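Local atomic coordinates of GTN Reductase (PDB entry 4JIC), a protein that binds flavin mononucleotide in a TIM barrel and probably uses it to reduce nitrate esters such as glycerol trinitrate and activated carbon-carbon double bonds. Residues I51-T56 and I94-W99; I177-G182 and I229-V234; A333-V338 and Y366-Q371. All coordinates share one frame; numbering follows the deposited sequence.

Contact 1: residues I51-T56 and I94-W99. With FMN (flavin mononucleotide), chain D.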
loop_
_atom_site.group_PDB
_atom_site.type_symbol
_atom_site.label_atom_id
_atom_site.label_comp_id
_atom_site.label_asym_id
_atom_site.label_seq_id
_atom_site.Cartn_x
_atom_site.Cartn_y
_atom_site.Cartn_z
ATOM N N ILE A 51 3.378 -1.883 11.256
ATOM C CA ILE A 51 2.090 -2.003 10.597
ATOM C C ILE A 51 2.012 -1.011 9.445
ATOM O O ILE A 51 2.277 0.181 9.633
ATOM C CB ILE A 51 0.934 -1.715 11.567
ATOM C CG1 ILE A 51 0.842 -2.831 12.606
ATOM C CG2 ILE A 51 -0.405 -1.556 10.796
ATOM C CD1 ILE A 51 -0.083 -2.513 13.777
ATOM N N VAL A 52 1.648 -1.495 8.261
ATOM C CA VAL A 52 1.241 -0.583 7.188
ATOM C C VAL A 52 -0.276 -0.622 7.172
ATOM O O VAL A 52 -0.859 -1.699 7.106
ATOM C CB VAL A 52 1.756 -1.035 5.819
ATOM C CG1 VAL A 52 1.407 0.008 4.734
ATOM C CG2 VAL A 52 3.251 -1.287 5.870
ATOM N N THR A 53 -0.925 0.533 7.272
ATOM C CA THR A 53 -2.384 0.527 7.285
ATOM C C THR A 53 -2.987 0.047 5.973
ATOM O O THR A 53 -2.336 0.022 4.928
ATOM C CB THR A 53 -2.989 1.922 7.525
ATOM O OG1 THR A 53 -2.730 2.761 6.396
ATOM C CG2 THR A 53 -2.434 2.561 8.785
ATOM N N GLU A 54 -4.259 -0.312 6.054
ATOM C CA GLU A 54 -5.114 -0.371 4.879
ATOM C C GLU A 54 -4.895 0.879 4.039
ATOM O O GLU A 54 -4.623 1.948 4.571
ATOM C CB GLU A 54 -6.579 -0.422 5.313
ATOM C CG GLU A 54 -7.055 0.806 6.088
ATOM C CD GLU A 54 -8.200 0.458 7.026
ATOM O OE1 GLU A 54 -9.352 0.375 6.543
ATOM O OE2 GLU A 54 -7.942 0.248 8.234
ATOM N N GLY A 55 -5.017 0.756 2.721
ATOM C CA GLY A 55 -4.957 1.945 1.884
ATOM C C GLY A 55 -5.852 3.031 2.453
ATOM O O GLY A 55 -7.016 2.791 2.773
ATOM N N THR A 56 -5.313 4.240 2.562
ATOM C CA THR A 56 -6.077 5.355 3.108
ATOM C C THR A 56 -5.956 6.558 2.182
ATOM O O THR A 56 -4.899 7.163 2.044
ATOM C CB THR A 56 -5.677 5.679 4.579
ATOM O OG1 THR A 56 -6.516 6.720 5.094
ATOM C CG2 THR A 56 -4.221 6.095 4.687
ATOM N N ILE A 94 3.772 2.333 13.099
ATOM C CA ILE A 94 2.727 2.263 12.094
ATOM C C ILE A 94 2.863 3.386 11.077
ATOM O O ILE A 94 3.125 4.536 11.432
ATOM C CB ILE A 94 1.323 2.265 12.765
ATOM C CG1 ILE A 94 0.212 2.107 11.717
ATOM C CG2 ILE A 94 1.126 3.509 13.640
ATOM C CD1 ILE A 94 -1.169 1.914 12.338
ATOM N N VAL A 95 2.737 3.026 9.805
ATOM C CA VAL A 95 2.759 4.008 8.727
ATOM C C VAL A 95 1.453 3.956 7.949
ATOM O O VAL A 95 0.853 2.893 7.805
ATOM C CB VAL A 95 3.954 3.796 7.761
ATOM C CG1 VAL A 95 5.268 4.053 8.492
ATOM C CG2 VAL A 95 3.940 2.380 7.162
ATOM N N ALA A 96 1.015 5.113 7.472
ATOM C CA ALA A 96 -0.220 5.222 6.699
ATOM C C ALA A 96 0.065 4.947 5.233
ATOM O O ALA A 96 0.953 5.577 4.650
ATOM C CB ALA A 96 -0.802 6.613 6.854
ATOM N N GLN A 97 -0.690 4.028 4.631
ATOM C CA GLN A 97 -0.534 3.782 3.201
ATOM C C GLN A 97 -1.363 4.796 2.443
ATOM O O GLN A 97 -2.556 4.607 2.217
ATOM C CB GLN A 97 -0.955 2.380 2.785
ATOM C CG GLN A 97 -0.507 2.118 1.354
ATOM C CD GLN A 97 -1.055 0.852 0.758
ATOM O OE1 GLN A 97 -2.256 0.598 0.803
ATOM N NE2 GLN A 97 -0.177 0.065 0.148
ATOM N N ILE A 98 -0.730 5.896 2.077
ATOM C CA ILE A 98 -1.481 6.990 1.470
ATOM C C ILE A 98 -1.812 6.661 0.018
ATOM O O ILE A 98 -0.943 6.271 -0.760
ATOM C CB ILE A 98 -0.795 8.356 1.666
ATOM C CG1 ILE A 98 0.593 8.408 1.011
ATOM C CG2 ILE A 98 -0.678 8.658 3.158
ATOM C CD1 ILE A 98 1.270 9.787 1.144
ATOM N N TRP A 99 -3.086 6.814 -0.333
ATOM C CA TRP A 99 -3.628 6.135 -1.502
ATOM C C TRP A 99 -4.332 7.085 -2.450
ATOM O O TRP A 99 -5.016 8.015 -2.020
ATOM C CB TRP A 99 -4.656 5.128 -1.005
ATOM C CG TRP A 99 -5.071 4.010 -1.920
ATOM C CD1 TRP A 99 -4.509 3.621 -3.117
ATOM C CD2 TRP A 99 -6.132 3.093 -1.656
ATOM N NE1 TRP A 99 -5.191 2.520 -3.610
ATOM C CE2 TRP A 99 -6.194 2.188 -2.734
ATOM C CE3 TRP A 99 -7.067 2.975 -0.620
ATOM C CZ2 TRP A 99 -7.131 1.155 -2.779
ATOM C CZ3 TRP A 99 -7.990 1.961 -0.663
ATOM C CH2 TRP A 99 -8.021 1.062 -1.739
HETATM N N1 FMN D . -2.414 -4.159 -0.865
HETATM C C2 FMN D . -2.194 -2.809 -0.718
HETATM O O2 FMN D . -1.160 -2.318 -1.179
HETATM N N3 FMN D . -3.132 -2.012 -0.081
HETATM C C4 FMN D . -4.339 -2.520 0.329
HETATM O O4 FMN D . -5.154 -1.768 0.888
HETATM C C4A FMN D . -4.576 -3.889 0.159
HETATM N N5 FMN D . -5.784 -4.435 0.552
HETATM C C5A FMN D . -5.864 -5.810 0.641
HETATM C C6 FMN D . -6.973 -6.375 1.275
HETATM C C7 FMN D . -7.097 -7.750 1.410
HETATM C C7M FMN D . -8.285 -8.337 2.124
HETATM C C8 FMN D . -6.084 -8.568 0.924
HETATM C C8M FMN D . -6.164 -10.062 1.127
HETATM C C9 FMN D . -4.964 -8.005 0.315
HETATM C C9A FMN D . -4.849 -6.625 0.155
HETATM N N10 FMN D . -3.741 -6.073 -0.481
HETATM C C10 FMN D . -3.601 -4.701 -0.430
HETATM C "C1'" FMN D . -2.548 -6.925 -0.813
HETATM C "C2'" FMN D . -1.783 -7.373 0.436
HETATM O "O2'" FMN D . -1.112 -6.273 1.034
HETATM C "C3'" FMN D . -0.733 -8.425 0.091
HETATM O "O3'" FMN D . 0.093 -7.927 -0.945
HETATM C "C4'" FMN D . -1.359 -9.745 -0.353
HETATM O "O4'" FMN D . -2.282 -10.197 0.609
HETATM C "C5'" FMN D . -0.320 -10.848 -0.567
HETATM O "O5'" FMN D . 0.402 -11.102 0.624
HETATM P P FMN D . 0.122 -12.452 1.474
HETATM O O1P FMN D . -1.352 -12.440 1.780
HETATM O O2P FMN D . 0.484 -13.623 0.594
HETATM O O3P FMN D . 0.968 -12.394 2.710
#
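Ile51 and Val52 pair in parallel with Ile94 and Val95. These are two neighbouring strands of the eight-stranded TIM barrel, joined through helix 74-89 as one beta-alpha-beta unit. The short axes of 51-53 and 94-99 approach to 4.8 Å and cross at -29°. Val95 N donates to Ile51 O, and Thr53 N donates to Val95 O. The chain then turns a corner at Glu54. Pairing resumes where Thr56 N reaches Gln97 O at 2.8 Å, and Trp99 N donates to Thr56 O.

At the corner a side chain takes over from the backbone. Thr53 OG1 sits between its backbone N and carbonyl carbon (chi1 68°). There it accepts from Gln97 N at 3.0 Å, nearly straight, and donates to Glu54 O at 2.8 Å. The hydroxyl thus bridges the break in the pairing. Its CG2 branch meets Ile94 CD1, which also packs against Ile51 CG2 on the same face of the sheet. On the Val52 and Val95 face, the two CG2 methyls touch at 3.9 Å. Val52 CG1 lies against Gln97 CB.

Gly55 and Gln97 line the FMN site. Trp99 CE3 lies 3.3 Å from Gly55 C, so the indole packs closely on the glycine backbone. Gly55 N donates to FMN O4. Gln97 extends from the strand with CG anti to its backbone N (chi1 -169°), which carries its amide to the pyrimidine edge of the flavin. Glu176 OE2 accepts a second bond from Gln97 NE2, which probably helps fix the amide's rotation. Gln97 OE1 accepts from FMN N3 at 2.9 Å, while Gln97 NE2 donates almost straight to FMN O2, also at 2.9 Å.

Contact 2: residues I177-G182 and I229-V234. With FMN (flavin mononucleotide), chain D.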
loop_
_atom_site.group_PDB
_atom_site.type_symbol
_atom_site.label_atom_id
_atom_site.label_comp_id
_atom_site.label_asym_id
_atom_site.label_seq_id
_atom_site.Cartn_x
_atom_site.Cartn_y
_atom_site.Cartn_z
ATOM N N ILE A 177 3.794 5.269 0.365
ATOM C CA ILE A 177 3.079 5.733 -0.808
ATOM C C ILE A 177 2.576 4.513 -1.558
ATOM O O ILE A 177 3.353 3.645 -1.933
ATOM C CB ILE A 177 4.004 6.550 -1.704
ATOM C CG1 ILE A 177 4.376 7.854 -0.994
ATOM C CG2 ILE A 177 3.328 6.829 -3.034
ATOM C CD1 ILE A 177 5.650 8.513 -1.535
ATOM N N HIS A 178 1.266 4.430 -1.755
ATOM C CA HIS A 178 0.709 3.329 -2.535
ATOM C C HIS A 178 0.988 3.543 -4.026
ATOM O O HIS A 178 0.306 4.319 -4.689
ATOM C CB HIS A 178 -0.793 3.204 -2.277
ATOM C CG HIS A 178 -1.355 1.875 -2.663
ATOM N ND1 HIS A 178 -0.746 1.051 -3.586
ATOM C CD2 HIS A 178 -2.457 1.216 -2.234
ATOM C CE1 HIS A 178 -1.457 -0.059 -3.713
ATOM N NE2 HIS A 178 -2.506 0.022 -2.911
ATOM N N ALA A 179 2.014 2.874 -4.542
ATOM C CA ALA A 179 2.354 3.000 -5.953
ATOM C C ALA A 179 2.243 1.647 -6.635
ATOM O O ALA A 179 2.963 1.355 -7.598
ATOM C CB ALA A 179 3.763 3.579 -6.115
ATOM N N ALA A 180 1.320 0.832 -6.139
ATOM C CA ALA A 180 1.189 -0.544 -6.598
ATOM C C ALA A 180 -0.232 -0.894 -7.034
ATOM O O ALA A 180 -1.128 -0.037 -7.039
ATOM C CB ALA A 180 1.643 -1.501 -5.496
ATOM N N ASN A 181 -0.403 -2.166 -7.396
ATOM C CA ASN A 181 -1.702 -2.801 -7.629
ATOM C C ASN A 181 -2.638 -2.061 -8.579
ATOM O O ASN A 181 -3.852 -2.030 -8.377
ATOM C CB ASN A 181 -2.389 -3.118 -6.294
ATOM C CG ASN A 181 -1.556 -4.043 -5.434
ATOM O OD1 ASN A 181 -0.756 -4.821 -5.955
ATOM N ND2 ASN A 181 -1.730 -3.966 -4.113
ATOM N N GLY A 182 -2.066 -1.450 -9.616
ATOM C CA GLY A 182 -2.861 -0.860 -10.676
ATOM C C GLY A 182 -3.578 0.426 -10.304
ATOM O O GLY A 182 -4.508 0.828 -10.997
ATOM N N ILE A 229 7.576 3.457 0.007
ATOM C CA ILE A 229 6.751 3.325 -1.184
ATOM C C ILE A 229 6.543 1.849 -1.495
ATOM O O ILE A 229 7.450 1.046 -1.280
ATOM C CB ILE A 229 7.390 4.076 -2.384
ATOM C CG1 ILE A 229 6.522 3.978 -3.635
ATOM C CG2 ILE A 229 8.802 3.564 -2.675
ATOM C CD1 ILE A 229 6.977 4.952 -4.756
ATOM N N ARG A 230 5.345 1.499 -1.965
ATOM C CA ARG A 230 5.054 0.123 -2.357
ATOM C C ARG A 230 5.000 -0.008 -3.871
ATOM O O ARG A 230 4.350 0.784 -4.551
ATOM C CB ARG A 230 3.731 -0.377 -1.771
ATOM C CG ARG A 230 3.646 -1.905 -1.835
ATOM C CD ARG A 230 2.379 -2.451 -1.197
ATOM N NE ARG A 230 2.634 -3.748 -0.566
ATOM C CZ ARG A 230 1.719 -4.694 -0.379
ATOM N NH1 ARG A 230 0.474 -4.525 -0.796
ATOM N NH2 ARG A 230 2.061 -5.826 0.227
ATOM N N LEU A 231 5.689 -1.020 -4.388
ATOM C CA LEU A 231 5.775 -1.257 -5.824
ATOM C C LEU A 231 5.391 -2.694 -6.135
ATOM O O LEU A 231 5.594 -3.590 -5.314
ATOM C CB LEU A 231 7.203 -1.015 -6.293
ATOM C CG LEU A 231 7.724 0.396 -6.046
ATOM C CD1 LEU A 231 9.231 0.422 -6.296
ATOM C CD2 LEU A 231 6.984 1.414 -6.915
ATOM N N SER A 232 4.876 -2.920 -7.339
ATOM C CA SER A 232 4.417 -4.249 -7.743
ATOM C C SER A 232 4.638 -4.422 -9.237
ATOM O O SER A 232 3.725 -4.219 -10.039
ATOM C CB SER A 232 2.938 -4.446 -7.370
ATOM O OG SER A 232 2.123 -3.383 -7.855
ATOM N N PRO A 233 5.870 -4.780 -9.621
ATOM C CA PRO A 233 6.280 -4.729 -11.033
ATOM C C PRO A 233 5.402 -5.533 -11.997
ATOM O O PRO A 233 5.184 -5.072 -13.120
ATOM C CB PRO A 233 7.704 -5.296 -11.016
ATOM C CG PRO A 233 8.193 -5.083 -9.614
ATOM C CD PRO A 233 6.975 -5.154 -8.718
ATOM N N VAL A 234 4.895 -6.692 -11.591
ATOM C CA VAL A 234 4.215 -7.548 -12.569
ATOM C C VAL A 234 2.753 -7.857 -12.288
ATOM O O VAL A 234 2.127 -8.623 -13.020
ATOM C CB VAL A 234 4.959 -8.885 -12.769
ATOM C CG1 VAL A 234 6.402 -8.627 -13.182
ATOM C CG2 VAL A 234 4.891 -9.733 -11.498
HETATM N N1 FMN D . -2.414 -4.159 -0.865
HETATM C C2 FMN D . -2.194 -2.809 -0.718
HETATM O O2 FMN D . -1.160 -2.318 -1.179
HETATM N N3 FMN D . -3.132 -2.012 -0.081
HETATM C C4 FMN D . -4.339 -2.520 0.329
HETATM O O4 FMN D . -5.154 -1.768 0.888
HETATM C C4A FMN D . -4.576 -3.889 0.159
HETATM N N5 FMN D . -5.784 -4.435 0.552
HETATM C C5A FMN D . -5.864 -5.810 0.641
HETATM C C6 FMN D . -6.973 -6.375 1.275
HETATM C C7 FMN D . -7.097 -7.750 1.410
HETATM C C7M FMN D . -8.285 -8.337 2.124
HETATM C C8 FMN D . -6.084 -8.568 0.924
HETATM C C8M FMN D . -6.164 -10.062 1.127
HETATM C C9 FMN D . -4.964 -8.005 0.315
HETATM C C9A FMN D . -4.849 -6.625 0.155
HETATM N N10 FMN D . -3.741 -6.073 -0.481
HETATM C C10 FMN D . -3.601 -4.701 -0.430
HETATM C "C1'" FMN D . -2.548 -6.925 -0.813
HETATM C "C2'" FMN D . -1.783 -7.373 0.436
HETATM O "O2'" FMN D . -1.112 -6.273 1.034
HETATM C "C3'" FMN D . -0.733 -8.425 0.091
HETATM O "O3'" FMN D . 0.093 -7.927 -0.945
HETATM C "C4'" FMN D . -1.359 -9.745 -0.353
HETATM O "O4'" FMN D . -2.282 -10.197 0.609
HETATM C "C5'" FMN D . -0.320 -10.848 -0.567
HETATM O "O5'" FMN D . 0.402 -11.102 0.624
HETATM P P FMN D . 0.122 -12.452 1.474
HETATM O O1P FMN D . -1.352 -12.440 1.780
HETATM O O2P FMN D . 0.484 -13.623 0.594
HETATM O O3P FMN D . 0.968 -12.394 2.710
HETATM O O HOH W 1 4.117 -0.678 -8.953
#
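Arg230 N binds Ile177 O at 2.9 Å, joining two parallel TIM-barrel strands. Arg230 and His178 point to one face of this pair, where the flavin lies. A trans chi1 (-163°) sends the Arg230 chain out from the strand, and it bends at chi3 (-146°). This brings its guanidinium edge to the cofactor. Arg230 NH1 donates to FMN O2 at 2.8 Å and also to the ribityl FMN O2', and Arg230 NH2 donates to FMN O3'. The positive charge probably helps polarise the flavin C2 carbonyl.

His178 NE2 lies near FMN O2 and makes a weak hydrogen bond to a bound PEG molecule, probably from the crystallisation liquor. The ring is steadied at ND1, which accepts from Ala180 N in the ring plane. Asn181 ND2 lies near FMN N1 but hydrogen-bonds the same PEG; Thr271 OG1 bonds Asn181 OD1. Beyond the strands, Ser232 OG takes the place of a backbone acceptor. A chi1 of 52° folds it back over its own backbone, and it accepts from Asn181 N at 2.8 Å; Glu186 is its second partner. A water links Ala179 O to Ser232 N.

Ala179 CB touches Ile229 CG1 at 3.7 Å and packs on Leu231 CD2. Behind the strands, Ile177 and Ile229 pack on helix 209-222, while Leu231 faces helix 245-256. Strands 94-99 and 263-267 flank the pair.

Contact 3: residues A333-V338 and Y366-Q371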
loop_
_atom_site.group_PDB
_atom_site.type_symbol
_atom_site.label_atom_id
_atom_site.label_comp_id
_atom_site.label_asym_id
_atom_site.label_seq_id
_atom_site.Cartn_x
_atom_site.Cartn_y
_atom_site.Cartn_z
ATOM N N ALA A 333 -5.755 -13.077 10.039
ATOM C CA ALA A 333 -6.239 -14.172 10.869
ATOM C C ALA A 333 -5.482 -14.365 12.182
ATOM O O ALA A 333 -5.926 -15.122 13.036
ATOM C CB ALA A 333 -6.234 -15.476 10.066
ATOM N N ASN A 334 -4.333 -13.704 12.335
ATOM C CA ASN A 334 -3.461 -13.955 13.486
ATOM C C ASN A 334 -2.949 -12.651 14.079
ATOM O O ASN A 334 -1.944 -12.106 13.625
ATOM C CB ASN A 334 -2.292 -14.872 13.088
ATOM C CG ASN A 334 -2.763 -16.231 12.616
ATOM O OD1 ASN A 334 -2.964 -17.141 13.417
ATOM N ND2 ASN A 334 -2.972 -16.369 11.310
ATOM N N PRO A 335 -3.653 -12.128 15.088
ATOM C CA PRO A 335 -3.236 -10.821 15.614
ATOM C C PRO A 335 -1.853 -10.942 16.225
ATOM O O PRO A 335 -1.050 -10.017 16.101
ATOM C CB PRO A 335 -4.278 -10.514 16.692
ATOM C CG PRO A 335 -4.926 -11.855 17.008
ATOM C CD PRO A 335 -4.866 -12.649 15.742
ATOM N N ASP A 336 -1.586 -12.083 16.856
ATOM C CA ASP A 336 -0.289 -12.361 17.458
ATOM C C ASP A 336 0.600 -13.193 16.531
ATOM O O ASP A 336 1.325 -14.082 16.977
ATOM C CB ASP A 336 -0.472 -13.080 18.805
ATOM C CG ASP A 336 -1.214 -14.401 18.674
ATOM O OD1 ASP A 336 -1.937 -14.593 17.672
ATOM O OD2 ASP A 336 -1.082 -15.242 19.599
ATOM N N LEU A 337 0.551 -12.898 15.237
ATOM C CA LEU A 337 1.386 -13.615 14.277
ATOM C C LEU A 337 2.863 -13.632 14.683
ATOM O O LEU A 337 3.540 -14.635 14.491
ATOM C CB LEU A 337 1.224 -13.036 12.865
ATOM C CG LEU A 337 2.009 -13.735 11.751
ATOM C CD1 LEU A 337 1.496 -15.149 11.533
ATOM C CD2 LEU A 337 1.898 -12.940 10.446
ATOM N N VAL A 338 3.375 -12.530 15.228
ATOM C CA VAL A 338 4.792 -12.503 15.596
ATOM C C VAL A 338 5.120 -13.612 16.601
ATOM O O VAL A 338 6.058 -14.376 16.398
ATOM C CB VAL A 338 5.234 -11.140 16.159
ATOM C CG1 VAL A 338 6.669 -11.217 16.676
ATOM C CG2 VAL A 338 5.108 -10.063 15.092
ATOM N N TYR A 366 -10.519 -12.962 15.657
ATOM C CA TYR A 366 -9.554 -14.043 15.518
ATOM C C TYR A 366 -8.752 -14.095 16.815
ATOM O O TYR A 366 -8.197 -13.088 17.242
ATOM C CB TYR A 366 -8.594 -13.794 14.356
ATOM C CG TYR A 366 -9.163 -13.945 12.953
ATOM C CD1 TYR A 366 -9.259 -15.199 12.345
ATOM C CD2 TYR A 366 -9.543 -12.824 12.213
ATOM C CE1 TYR A 366 -9.741 -15.331 11.055
ATOM C CE2 TYR A 366 -10.027 -12.944 10.918
ATOM C CZ TYR A 366 -10.117 -14.201 10.343
ATOM O OH TYR A 366 -10.602 -14.322 9.058
ATOM N N PRO A 367 -8.668 -15.271 17.437
ATOM C CA PRO A 367 -8.058 -15.362 18.766
ATOM C C PRO A 367 -6.537 -15.357 18.735
ATOM O O PRO A 367 -5.915 -15.878 17.803
ATOM C CB PRO A 367 -8.550 -16.720 19.276
ATOM C CG PRO A 367 -8.702 -17.529 18.042
ATOM C CD PRO A 367 -9.171 -16.572 16.964
ATOM N N ALA A 368 -5.948 -14.761 19.767
ATOM C CA ALA A 368 -4.532 -14.916 20.030
ATOM C C ALA A 368 -4.344 -16.213 20.807
ATOM O O ALA A 368 -5.303 -16.780 21.337
ATOM C CB ALA A 368 -4.020 -13.734 20.846
ATOM N N LEU A 369 -3.114 -16.695 20.880
ATOM C CA LEU A 369 -2.819 -17.846 21.730
ATOM C C LEU A 369 -2.832 -17.437 23.201
ATOM O O LEU A 369 -2.678 -16.263 23.522
ATOM C CB LEU A 369 -1.457 -18.419 21.379
ATOM C CG LEU A 369 -1.422 -19.233 20.087
ATOM C CD1 LEU A 369 -0.038 -19.786 19.859
ATOM C CD2 LEU A 369 -2.445 -20.356 20.145
ATOM N N ALA A 370 -2.996 -18.409 24.093
ATOM C CA ALA A 370 -3.051 -18.125 25.527
ATOM C C ALA A 370 -1.702 -17.699 26.118
ATOM O O ALA A 370 -0.643 -18.113 25.639
ATOM C CB ALA A 370 -3.607 -19.323 26.282
ATOM N N GLN A 371 -1.767 -16.868 27.159
ATOM C CA GLN A 371 -0.599 -16.388 27.912
ATOM C C GLN A 371 0.451 -15.657 27.077
ATOM O O GLN A 371 0.767 -14.494 27.334
ATOM C CB GLN A 371 0.065 -17.525 28.698
ATOM C CG GLN A 371 1.138 -17.035 29.668
ATOM C CD GLN A 371 1.847 -18.166 30.390
ATOM O OE1 GLN A 371 2.072 -19.237 29.824
ATOM N NE2 GLN A 371 2.202 -17.933 31.650
#
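Asp336 OD2 accepts the backbone N-H of Leu369 at 2.8 Å in a nearly straight bond. The donor comes on the syn side of the carboxylate, 35° out of its plane. With chi1 at 60°, Asp336 tucks its CG in over its own main chain, which turns the carboxylate toward 366-371. The other oxygen, OD1, forms a salt bridge with Arg340 in helix 337-343. One carboxylate therefore ties the tail to this helix. Ala368 CB rests against the same group, 3.5 Å from Asp336 OD2.

Asp336 lies at the N-cap position of helix 337-343, but its side chain makes no capping bond. Its carboxylate turns instead to Leu369 N and Arg340. A type I turn from Asn334 to Leu337, closed by Leu337 N to Asn334 O, leads from helix 329-333 into helix 337-343.

The other end of the contact is a CH-pi interaction. Ala333 CA stands over one face of the Tyr366 ring, 3.5 Å from its centroid and 11° off the normal. Ala333 CB lies 3.6 Å from Tyr366 CE1, over the same face. Tyr366 OH reaches Asn351 N, so the ring is held at its far end as well. Between the two ends, Pro335 CG packs 3.5 Å from Tyr366 O.

The C-terminal segment has no regular secondary structure here. It lies across the link between the last two helices. A single direct hydrogen bond joins the two segments. The rest is mostly van der Waals and CH-pi contact, and Asn348 ND2 bridges Ala333 O and Pro367 O. The carboxylate, shared between a main-chain N-H and an arginine, is probably kept ionised.

Contacts 1 and 2 are buried in the barrel core, and contact 3 is partly buried, at the surface. The first two belong to one sheet: strand 94-99 of contact 1 neighbours strand 174-178 of contact 2, and Trp99 stacks on His178. Both meet the flavin, contact 1 through an amide and a backbone N-H, contact 2 mainly through a cationic guanidinium. Their strands pair in parallel through backbone bonds, fewer in contact 2, with a serine or threonine hydroxyl standing in where the pairing breaks. Contact 3 joins the C-terminal tail to the turn between helices, using a carboxylate and a tyrosine face. It touches neither of the others; its centre lies about 21 Å from that of contact 1.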